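Local coordinates for uncharacterized protein (Shewanella oneidensis, PDB 2RB6) that is of unknown function but is probably a membrane-attached lipoprotein of the YgdI/YgdR type, with an SH3-like domain, at residues V40-Q44 and E45-Q49. Residues are numbered along the deposited sequence; the frame is centred on the assembly and turned at random.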
loop_
_atom_site.group_PDB
_atom_site.type_symbol
_atom_site.label_atom_id
_atom_site.label_comp_id
_atom_site.label_asym_id
_atom_site.label_seq_id
_atom_site.Cartn_x
_atom_site.Cartn_y
_atom_site.Cartn_z
ATOM N N VAL A 40 -3.627 3.845 -7.600
ATOM C CA VAL A 40 -4.668 2.837 -7.617
ATOM C C VAL A 40 -5.335 2.812 -6.247
ATOM O O VAL A 40 -4.772 3.291 -5.257
ATOM C CB VAL A 40 -4.093 1.439 -8.029
ATOM C CG1 VAL A 40 -2.676 1.283 -7.518
ATOM C CG2 VAL A 40 -4.987 0.319 -7.516
HETATM N N MSE A 41 -6.541 2.265 -6.201
HETATM C CA MSE A 41 -7.311 2.220 -4.971
HETATM C C MSE A 41 -7.578 0.829 -4.434
HETATM O O MSE A 41 -7.670 -0.137 -5.187
HETATM C CB MSE A 41 -8.647 2.916 -5.200
HETATM C CG MSE A 41 -8.913 4.109 -4.313
HETATM SE SE MSE A 41 -10.541 5.000 -4.875
HETATM C CE MSE A 41 -9.704 6.410 -5.914
ATOM N N ILE A 42 -7.724 0.753 -3.118
ATOM C CA ILE A 42 -8.014 -0.493 -2.424
ATOM C C ILE A 42 -8.798 -0.087 -1.175
ATOM O O ILE A 42 -8.451 0.891 -0.512
ATOM C CB ILE A 42 -6.699 -1.242 -2.038
ATOM C CG1 ILE A 42 -7.016 -2.563 -1.330
ATOM C CG2 ILE A 42 -5.831 -0.366 -1.143
ATOM C CD1 ILE A 42 -7.566 -3.633 -2.221
ATOM N N LYS A 43 -9.870 -0.815 -0.872
ATOM C CA LYS A 43 -10.700 -0.512 0.293
ATOM C C LYS A 43 -9.940 -0.736 1.601
ATOM O O LYS A 43 -9.199 -1.706 1.737
ATOM C CB LYS A 43 -11.969 -1.375 0.281
ATOM C CG LYS A 43 -12.813 -1.266 -0.988
ATOM C CD LYS A 43 -14.161 -1.973 -0.841
ATOM C CE LYS A 43 -15.006 -1.342 0.264
ATOM N NZ LYS A 43 -15.304 0.096 -0.000
ATOM N N GLN A 44 -10.143 0.159 2.563
ATOM C CA GLN A 44 -9.477 0.086 3.858
ATOM C C GLN A 44 -9.760 -1.254 4.531
ATOM O O GLN A 44 -8.844 -1.940 4.997
ATOM C CB GLN A 44 -9.972 1.231 4.741
ATOM C CG GLN A 44 -9.023 1.656 5.839
ATOM C CD GLN A 44 -8.954 0.655 6.969
ATOM O OE1 GLN A 44 -9.937 0.430 7.678
ATOM N NE2 GLN A 44 -7.790 0.039 7.140
ATOM N N GLU A 45 -11.038 -1.623 4.564
ATOM C CA GLU A 45 -11.479 -2.872 5.169
ATOM C C GLU A 45 -10.872 -4.122 4.525
ATOM O O GLU A 45 -10.849 -5.186 5.142
ATOM C CB GLU A 45 -12.999 -2.963 5.101
ATOM C CG GLU A 45 -13.548 -2.804 3.703
ATOM C CD GLU A 45 -15.035 -3.098 3.619
ATOM O OE1 GLU A 45 -15.795 -2.549 4.446
ATOM O OE2 GLU A 45 -15.441 -3.872 2.720
ATOM N N ASP A 46 -10.393 -4.002 3.290
ATOM C CA ASP A 46 -9.793 -5.143 2.594
ATOM C C ASP A 46 -8.328 -5.326 3.002
ATOM O O ASP A 46 -7.719 -6.371 2.721
ATOM C CB ASP A 46 -9.867 -4.940 1.073
ATOM C CG ASP A 46 -11.186 -5.430 0.465
ATOM O OD1 ASP A 46 -12.248 -5.277 1.108
ATOM O OD2 ASP A 46 -11.156 -5.953 -0.673
ATOM N N VAL A 47 -7.765 -4.316 3.664
ATOM C CA VAL A 47 -6.364 -4.351 4.082
ATOM C C VAL A 47 -6.179 -4.796 5.535
ATOM O O VAL A 47 -6.713 -4.180 6.452
ATOM C CB VAL A 47 -5.720 -2.959 3.883
ATOM C CG1 VAL A 47 -4.261 -2.971 4.338
ATOM C CG2 VAL A 47 -5.826 -2.554 2.425
ATOM N N THR A 48 -5.423 -5.869 5.743
ATOM C CA THR A 48 -5.184 -6.352 7.098
ATOM C C THR A 48 -3.992 -5.654 7.761
ATOM O O THR A 48 -3.988 -5.436 8.976
ATOM C CB THR A 48 -4.948 -7.889 7.131
ATOM O OG1 THR A 48 -3.829 -8.231 6.306
ATOM C CG2 THR A 48 -6.190 -8.636 6.644
ATOM N N GLN A 49 -2.996 -5.275 6.968
ATOM C CA GLN A 49 -1.811 -4.621 7.513
ATOM C C GLN A 49 -1.008 -3.864 6.455
ATOM O O GLN A 49 -1.091 -4.166 5.260
ATOM C CB GLN A 49 -0.909 -5.686 8.157
ATOM C CG GLN A 49 -0.605 -6.846 7.207
ATOM C CD GLN A 49 0.155 -7.994 7.859
ATOM O OE1 GLN A 49 0.118 -8.176 9.081
ATOM N NE2 GLN A 49 0.829 -8.792 7.038
#
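A short 3-10 turn, the connection that SH3-like folds commonly place before their last strand, brings K43 and Q44 against D46 and V47 and so links strand 39-43 to strand 47-53. Two successive i to i+3 backbone bonds make the turn. D46 N donates to K43 O at 3.0 Å, with an N-H...O angle of 141°, and V47 N donates to Q44 O at 2.9 Å, a somewhat straighter bond. The turn lets the chain leave the antiparallel sheet in which I42 is hydrogen-bonded through its backbone to Y30 and enter the one in which T48 is likewise bonded to S8.

Beneath the turn, I42 and V47 meet on its inner side. I42 directs CG1 away from its own backbone N (chi1 -179°), which brings this branch to 3.9 Å from V47 CG2. Both beta-branched residues suit extended strands, and both also touch M7 of strand 4-9, so this apolar patch joins the two sheets.

The outer side is polar. K43 and E45, both exposed, suit a surface turn and run side by side in the same direction; the bent lysine chain lays its CE 3.6 Å from E45 OE2, but K43 NZ remains 4.8 Å from that oxygen, too far for a salt bridge, so any attraction between the charges is probably weak. D46, short and polar, fits the end of the turn, with its OD1 4.0 Å from K43 CB. Its CB lies 3.4 Å from K43 O, the oxygen its own N-H holds, and V47 CG2 reaches that same K43 O at 3.5 Å.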